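Local coordinates for monovalent Na+/H+ antiporter subunit A (Dietzia sp. DQ12-45-1b, PDB 7D3U), which is a large membrane subunit of the Mrp complex, a bacterial sodium/proton pump, and probably takes part in exchanging sodium ions for protons, at residues B[243-247]-B[300-304]; B[206-211]-B[249-253]; B[272-276]-B[407-411]. One frame throughout, in Å; residues are numbered along the deposited sequence.

Interaction 1: residues B[243-247]-B[300-304]; sequences VKAGI and LGFLV
Helical segments 243-247 and 300-304 run nearly parallel, 11° apart with axes 10.7 Å from each other, so that V243 faces L300 and I247 faces V304. Valine, leucine and isoleucine side chains meet between the helices. L300 reaches over with both branches. L300 CD1 lies 3.6 Å from V243 CB, and L300 CD2 meets I247 CD1 at 3.5 Å. The I247 chain is extended at chi2 (-171°), with CD1 anti to CA, which carries CD1 between L300 and L303. There I247 CD1 lies 3.6 Å from L303 CB. Toward the C-terminal end of both segments, I247 CG1 lies 4.2 Å from V304 CG1.

K244 bends at chi2 (-42°) and then runs straight, which brings K244 NZ across to the leucines, 3.3 Å from L303 CD1. The break between helices 231-240 and 243-252 is consistent with the discontinuous transmembrane helix of antiporter-like complex I subunits. Helix 312-341 covers the same side, where the K244 side chain touches H325. V243 O is hydrogen-bonded to S214 OG.

No hydrogen bond joins the two segments. On 300-304 the K244 amine has the methyls L300 CD2 and L303 CD1 nearest to it, so polar partners would have to come from other parts of the fold.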
loop_
_atom_site.group_PDB
_atom_site.type_symbol
_atom_site.label_atom_id
_atom_site.label_comp_id
_atom_site.label_asym_id
_atom_site.label_seq_id
_atom_site.Cartn_x
_atom_site.Cartn_y
_atom_site.Cartn_z
ATOM N N VAL B 243 22.234 -29.501 -21.265
ATOM C CA VAL B 243 23.566 -29.735 -20.731
ATOM C C VAL B 243 24.637 -29.313 -21.721
ATOM O O VAL B 243 25.779 -29.058 -21.322
ATOM C CB VAL B 243 23.736 -31.210 -20.336
ATOM C CG1 VAL B 243 22.707 -31.597 -19.291
ATOM C CG2 VAL B 243 23.626 -32.097 -21.553
ATOM N N LYS B 244 24.303 -29.228 -23.007
ATOM C CA LYS B 244 25.224 -28.667 -23.983
ATOM C C LYS B 244 25.121 -27.156 -24.085
ATOM O O LYS B 244 25.984 -26.540 -24.714
ATOM C CB LYS B 244 24.988 -29.280 -25.361
ATOM C CG LYS B 244 25.317 -30.749 -25.444
ATOM C CD LYS B 244 26.595 -31.086 -24.715
ATOM C CE LYS B 244 26.972 -32.532 -24.951
ATOM N NZ LYS B 244 28.017 -32.980 -23.999
ATOM N N ALA B 245 24.095 -26.544 -23.492
ATOM C CA ALA B 245 24.007 -25.089 -23.496
ATOM C C ALA B 245 25.180 -24.474 -22.746
ATOM O O ALA B 245 25.832 -23.545 -23.238
ATOM C CB ALA B 245 22.679 -24.645 -22.885
ATOM N N GLY B 246 25.473 -24.992 -21.553
ATOM C CA GLY B 246 26.607 -24.487 -20.799
ATOM C C GLY B 246 27.927 -24.721 -21.506
ATOM O O GLY B 246 28.829 -23.881 -21.455
ATOM N N ILE B 247 28.052 -25.854 -22.195
ATOM C CA ILE B 247 29.304 -26.155 -22.879
ATOM C C ILE B 247 29.470 -25.270 -24.105
ATOM O O ILE B 247 30.576 -24.814 -24.411
ATOM C CB ILE B 247 29.367 -27.648 -23.235
ATOM C CG1 ILE B 247 29.419 -28.474 -21.954
ATOM C CG2 ILE B 247 30.572 -27.941 -24.103
ATOM C CD1 ILE B 247 29.705 -29.917 -22.191
ATOM N N LEU B 300 30.187 -34.321 -19.253
ATOM C CA LEU B 300 30.232 -32.865 -19.287
ATOM C C LEU B 300 31.408 -32.332 -18.484
ATOM O O LEU B 300 31.973 -31.293 -18.835
ATOM C CB LEU B 300 28.928 -32.274 -18.757
ATOM C CG LEU B 300 27.611 -32.738 -19.378
ATOM C CD1 LEU B 300 26.471 -32.459 -18.420
ATOM C CD2 LEU B 300 27.355 -32.083 -20.715
ATOM N N GLY B 301 31.795 -33.024 -17.412
ATOM C CA GLY B 301 32.969 -32.608 -16.664
ATOM C C GLY B 301 34.248 -32.760 -17.462
ATOM O O GLY B 301 35.092 -31.858 -17.480
ATOM N N PHE B 302 34.416 -33.909 -18.119
ATOM C CA PHE B 302 35.505 -34.081 -19.075
ATOM C C PHE B 302 35.536 -32.934 -20.074
ATOM O O PHE B 302 36.594 -32.352 -20.349
ATOM C CB PHE B 302 35.340 -35.406 -19.815
ATOM C CG PHE B 302 36.189 -36.514 -19.283
ATOM C CD1 PHE B 302 37.476 -36.271 -18.848
ATOM C CD2 PHE B 302 35.701 -37.806 -19.231
ATOM C CE1 PHE B 302 38.258 -37.296 -18.365
ATOM C CE2 PHE B 302 36.476 -38.834 -18.749
ATOM C CZ PHE B 302 37.757 -38.579 -18.319
ATOM N N LEU B 303 34.369 -32.598 -20.624
ATOM C CA LEU B 303 34.298 -31.578 -21.664
ATOM C C LEU B 303 34.697 -30.207 -21.135
ATOM O O LEU B 303 35.477 -29.492 -21.773
ATOM C CB LEU B 303 32.892 -31.541 -22.253
ATOM C CG LEU B 303 32.723 -32.558 -23.373
ATOM C CD1 LEU B 303 31.269 -32.738 -23.747
ATOM C CD2 LEU B 303 33.531 -32.104 -24.557
ATOM N N VAL B 304 34.176 -29.816 -19.972
ATOM C CA VAL B 304 34.488 -28.486 -19.463
ATOM C C VAL B 304 35.941 -28.423 -19.014
ATOM O O VAL B 304 36.572 -27.364 -19.073
ATOM C CB VAL B 304 33.528 -28.085 -18.330
ATOM C CG1 VAL B 304 32.138 -27.815 -18.879
ATOM C CG2 VAL B 304 33.505 -29.121 -17.249
#

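Interaction 2: residues B[206-211]-B[249-253]; sequences IAMAAF and LLLRF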
loop_
_atom_site.group_PDB
_atom_site.type_symbol
_atom_site.label_atom_id
_atom_site.label_comp_id
_atom_site.label_asym_id
_atom_site.label_seq_id
_atom_site.Cartn_x
_atom_site.Cartn_y
_atom_site.Cartn_z
ATOM N N ILE B 206 30.610 -16.386 -15.794
ATOM C CA ILE B 206 30.194 -17.255 -16.887
ATOM C C ILE B 206 30.439 -18.721 -16.552
ATOM O O ILE B 206 29.643 -19.588 -16.932
ATOM C CB ILE B 206 30.897 -16.831 -18.184
ATOM C CG1 ILE B 206 30.132 -15.676 -18.820
ATOM C CG2 ILE B 206 31.002 -17.988 -19.157
ATOM C CD1 ILE B 206 30.919 -14.932 -19.843
ATOM N N ALA B 207 31.515 -19.030 -15.823
ATOM C CA ALA B 207 31.714 -20.396 -15.361
ATOM C C ALA B 207 30.579 -20.828 -14.444
ATOM O O ALA B 207 30.090 -21.958 -14.541
ATOM C CB ALA B 207 33.060 -20.522 -14.652
ATOM N N MET B 208 30.130 -19.935 -13.559
ATOM C CA MET B 208 28.979 -20.264 -12.725
ATOM C C MET B 208 27.701 -20.360 -13.547
ATOM O O MET B 208 26.804 -21.138 -13.206
ATOM C CB MET B 208 28.821 -19.233 -11.612
ATOM C CG MET B 208 29.946 -19.250 -10.594
ATOM S SD MET B 208 30.405 -20.922 -10.107
ATOM C CE MET B 208 31.717 -20.581 -8.938
ATOM N N ALA B 209 27.599 -19.585 -14.628
ATOM C CA ALA B 209 26.409 -19.644 -15.468
ATOM C C ALA B 209 26.364 -20.917 -16.299
ATOM O O ALA B 209 25.282 -21.346 -16.712
ATOM C CB ALA B 209 26.350 -18.421 -16.382
ATOM N N ALA B 210 27.515 -21.528 -16.559
ATOM C CA ALA B 210 27.569 -22.752 -17.344
ATOM C C ALA B 210 27.764 -23.998 -16.496
ATOM O O ALA B 210 27.568 -25.107 -17.002
ATOM C CB ALA B 210 28.688 -22.667 -18.384
ATOM N N PHE B 211 28.148 -23.848 -15.230
ATOM C CA PHE B 211 28.188 -24.990 -14.328
ATOM C C PHE B 211 26.801 -25.392 -13.859
ATOM O O PHE B 211 26.629 -26.503 -13.350
ATOM C CB PHE B 211 29.065 -24.684 -13.114
ATOM C CG PHE B 211 30.533 -24.644 -13.416
ATOM C CD1 PHE B 211 31.009 -24.959 -14.675
ATOM C CD2 PHE B 211 31.438 -24.281 -12.438
ATOM C CE1 PHE B 211 32.355 -24.920 -14.947
ATOM C CE2 PHE B 211 32.784 -24.238 -12.708
ATOM C CZ PHE B 211 33.244 -24.560 -13.963
ATOM N N LEU B 249 28.276 -22.288 -24.223
ATOM C CA LEU B 249 28.614 -20.989 -23.655
ATOM C C LEU B 249 30.091 -20.916 -23.295
ATOM O O LEU B 249 30.737 -19.883 -23.503
ATOM C CB LEU B 249 27.752 -20.707 -22.429
ATOM C CG LEU B 249 27.853 -19.281 -21.899
ATOM C CD1 LEU B 249 27.107 -18.339 -22.818
ATOM C CD2 LEU B 249 27.317 -19.192 -20.485
ATOM N N LEU B 250 30.644 -22.002 -22.751
ATOM C CA LEU B 250 32.070 -22.029 -22.446
ATOM C C LEU B 250 32.915 -22.041 -23.712
ATOM O O LEU B 250 34.044 -21.539 -23.706
ATOM C CB LEU B 250 32.402 -23.240 -21.580
ATOM C CG LEU B 250 31.771 -23.214 -20.192
ATOM C CD1 LEU B 250 32.328 -24.313 -19.326
ATOM C CD2 LEU B 250 31.993 -21.867 -19.541
ATOM N N LEU B 251 32.395 -22.610 -24.799
ATOM C CA LEU B 251 33.141 -22.638 -26.051
ATOM C C LEU B 251 33.100 -21.288 -26.751
ATOM O O LEU B 251 34.098 -20.863 -27.343
ATOM C CB LEU B 251 32.580 -23.726 -26.966
ATOM C CG LEU B 251 33.319 -25.062 -26.964
ATOM C CD1 LEU B 251 32.444 -26.152 -27.546
ATOM C CD2 LEU B 251 34.606 -24.943 -27.744
ATOM N N ARG B 252 31.959 -20.602 -26.693
ATOM C CA ARG B 252 31.836 -19.298 -27.334
ATOM C C ARG B 252 32.703 -18.264 -26.635
ATOM O O ARG B 252 33.486 -17.557 -27.280
ATOM C CB ARG B 252 30.375 -18.854 -27.340
ATOM C CG ARG B 252 30.148 -17.483 -27.942
ATOM C CD ARG B 252 30.730 -17.393 -29.340
ATOM N NE ARG B 252 29.896 -18.080 -30.319
ATOM C CZ ARG B 252 29.033 -17.468 -31.122
ATOM N NH1 ARG B 252 28.891 -16.152 -31.062
ATOM N NH2 ARG B 252 28.312 -18.170 -31.983
ATOM N N PHE B 253 32.581 -18.162 -25.315
ATOM C CA PHE B 253 33.328 -17.174 -24.552
ATOM C C PHE B 253 34.788 -17.550 -24.360
ATOM O O PHE B 253 35.523 -16.795 -23.716
ATOM C CB PHE B 253 32.669 -16.955 -23.191
ATOM C CG PHE B 253 31.542 -15.973 -23.224
ATOM C CD1 PHE B 253 31.787 -14.620 -23.115
ATOM C CD2 PHE B 253 30.236 -16.403 -23.371
ATOM C CE1 PHE B 253 30.752 -13.714 -23.149
ATOM C CE2 PHE B 253 29.198 -15.500 -23.406
ATOM C CZ PHE B 253 29.456 -14.154 -23.293
#
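I206 CD1 stands over one face of the F253 ring, 3.5 Å from the ring centroid and 14° off the normal. This is a CH-pi contact, close to the ring centre. The other branch of I206 serves the two leucines. I206 CG2 lies 4.0 Å from L250 CD2 and 4.1 Å from L249 CD2. One turn on, A210 offers just a methyl, and L250 settles against it with CD2 3.6 Å from A210 CB. A209 CB touches L249 CD2 more loosely. F211 CE1 approaches L250 CD1 obliquely.

F253 N donates to L249 O at 3.1 Å, and that oxygen lies in the plane of the F253 ring, at its edge. In I206, CG1 points opposite the carbonyl carbon (chi1 -83°) while CG2 lies opposite the backbone N. This sends CD1 to the ring and leaves CG2 on the leucine side.

Further out, W263 of helix 261-284 touches I206 and L250, and L167 of helix 166-178 touches A209 and L249. R252 makes a salt bridge to D70. The contact joins helix 196-213 to the C-terminal part of the helix that holds 249-252 inside the antiporter transmembrane bundle. It rests on apolar packing, with no hydrogen bond across.

Interaction 3: residues B[272-276]-B[407-411]; sequences MTTAV and LAVFA
M272 lays its terminal methyl against the backbone of 407-411. M272 CE lies 3.4 Å from A408 N and 3.7 Å from L407 CB, over the peptide that joins L407 to A408. Bends at chi2 (-49°) and chi3 (-61°) curl the thioether chain to put it there. M272, A275, A408 and A411 form the buried side of the contact. A411 CB meets A275 CB at 4.2 Å. The CA atoms of V276 and A411 are 4.8 Å apart, and the small A411 side chain is compatible with this close approach. At the M272 end the CA atoms of M272 and A408 stand 7.2 Å apart, and the longer methionine spans the difference.

Both segments belong to the antiporter transmembrane bundle. Segments 272-276 and 407-411, in helices 261-284 and 402-423, cross at 28°. Helix 288-308 packs against both: A305 touches M272, and F302 touches A408 and A411.

The other side is less buried. There the V276 and L407 side chains cross at about a right angle, with V276 CG2 3.7 Å from L407 CD2. V276 is partly exposed. L407 lies on the surface, its side chain about 6 Å from a bound dodecyl maltoside, consistent with a position facing lipid.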
loop_
_atom_site.group_PDB
_atom_site.type_symbol
_atom_site.label_atom_id
_atom_site.label_comp_id
_atom_site.label_asym_id
_atom_site.label_seq_id
_atom_site.Cartn_x
_atom_site.Cartn_y
_atom_site.Cartn_z
ATOM N N MET B 272 37.204 -31.495 -13.595
ATOM C CA MET B 272 37.839 -32.768 -13.286
ATOM C C MET B 272 37.301 -33.370 -11.994
ATOM O O MET B 272 37.109 -34.591 -11.914
ATOM C CB MET B 272 39.351 -32.600 -13.211
ATOM C CG MET B 272 40.003 -32.692 -14.565
ATOM S SD MET B 272 39.447 -34.125 -15.501
ATOM C CE MET B 272 39.965 -35.451 -14.420
ATOM N N THR B 273 37.044 -32.543 -10.978
ATOM C CA THR B 273 36.406 -33.058 -9.773
ATOM C C THR B 273 35.052 -33.666 -10.097
ATOM O O THR B 273 34.725 -34.760 -9.627
ATOM C CB THR B 273 36.259 -31.954 -8.727
ATOM O OG1 THR B 273 35.621 -30.814 -9.314
ATOM C CG2 THR B 273 37.616 -31.562 -8.167
ATOM N N THR B 274 34.252 -32.984 -10.923
ATOM C CA THR B 274 32.942 -33.538 -11.239
ATOM C C THR B 274 33.049 -34.724 -12.188
ATOM O O THR B 274 32.210 -35.621 -12.133
ATOM C CB THR B 274 32.018 -32.465 -11.820
ATOM O OG1 THR B 274 30.689 -32.988 -11.917
ATOM C CG2 THR B 274 32.473 -32.050 -13.187
ATOM N N ALA B 275 34.096 -34.791 -13.014
ATOM C CA ALA B 275 34.293 -35.973 -13.844
ATOM C C ALA B 275 34.575 -37.195 -12.982
ATOM O O ALA B 275 33.945 -38.247 -13.150
ATOM C CB ALA B 275 35.428 -35.736 -14.836
ATOM N N VAL B 276 35.507 -37.066 -12.037
ATOM C CA VAL B 276 35.835 -38.190 -11.161
ATOM C C VAL B 276 34.631 -38.568 -10.304
ATOM O O VAL B 276 34.260 -39.744 -10.208
ATOM C CB VAL B 276 37.062 -37.863 -10.295
ATOM C CG1 VAL B 276 37.440 -39.064 -9.452
ATOM C CG2 VAL B 276 38.225 -37.455 -11.170
ATOM N N LEU B 407 44.812 -37.515 -13.851
ATOM C CA LEU B 407 43.474 -37.482 -13.266
ATOM C C LEU B 407 42.418 -37.887 -14.287
ATOM O O LEU B 407 41.468 -38.617 -13.960
ATOM C CB LEU B 407 43.180 -36.088 -12.716
ATOM C CG LEU B 407 42.961 -36.002 -11.207
ATOM C CD1 LEU B 407 42.625 -34.580 -10.800
ATOM C CD2 LEU B 407 41.868 -36.960 -10.778
ATOM N N ALA B 408 42.564 -37.415 -15.527
ATOM C CA ALA B 408 41.662 -37.837 -16.590
ATOM C C ALA B 408 41.759 -39.334 -16.836
ATOM O O ALA B 408 40.774 -39.955 -17.246
ATOM C CB ALA B 408 41.962 -37.066 -17.874
ATOM N N VAL B 409 42.921 -39.934 -16.576
ATOM C CA VAL B 409 43.044 -41.377 -16.756
ATOM C C VAL B 409 42.250 -42.115 -15.683
ATOM O O VAL B 409 41.633 -43.148 -15.955
ATOM C CB VAL B 409 44.528 -41.795 -16.785
ATOM C CG1 VAL B 409 44.691 -43.299 -16.848
ATOM C CG2 VAL B 409 45.240 -41.144 -17.951
ATOM N N PHE B 410 42.206 -41.575 -14.463
ATOM C CA PHE B 410 41.355 -42.155 -13.427
ATOM C C PHE B 410 39.888 -42.034 -13.809
ATOM O O PHE B 410 39.115 -42.998 -13.697
ATOM C CB PHE B 410 41.614 -41.461 -12.091
ATOM C CG PHE B 410 42.621 -42.157 -11.226
ATOM C CD1 PHE B 410 43.979 -41.963 -11.422
ATOM C CD2 PHE B 410 42.210 -42.993 -10.206
ATOM C CE1 PHE B 410 44.905 -42.600 -10.619
ATOM C CE2 PHE B 410 43.130 -43.632 -9.400
ATOM C CZ PHE B 410 44.480 -43.436 -9.607
ATOM N N ALA B 411 39.488 -40.845 -14.260
ATOM C CA ALA B 411 38.093 -40.637 -14.634
ATOM C C ALA B 411 37.691 -41.538 -15.797
ATOM O O ALA B 411 36.585 -42.089 -15.811
ATOM C CB ALA B 411 37.857 -39.167 -14.975
#

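From the N terminus, the chain first reaches 206-211, which waits for 249-253 to close interaction 2, a loop of 37 residues. Before that closes, 243-247 opens interaction 1, completed at 300-304. The two cross, and both use helix 243-252. Interaction 3 opens at 272-276, while interaction 1 is still open, and closes only at 407-411 after 130 residues. Interactions 1 and 3 therefore cross as well, whereas 2 and 3 follow in series without touching. V304 packs on L250 between interactions 1 and 2, and F302 packs on A411 between 1 and 3. Helices 196-213, 243-252, 288-308, 261-284 and 402-423 are thus tied into one bundle.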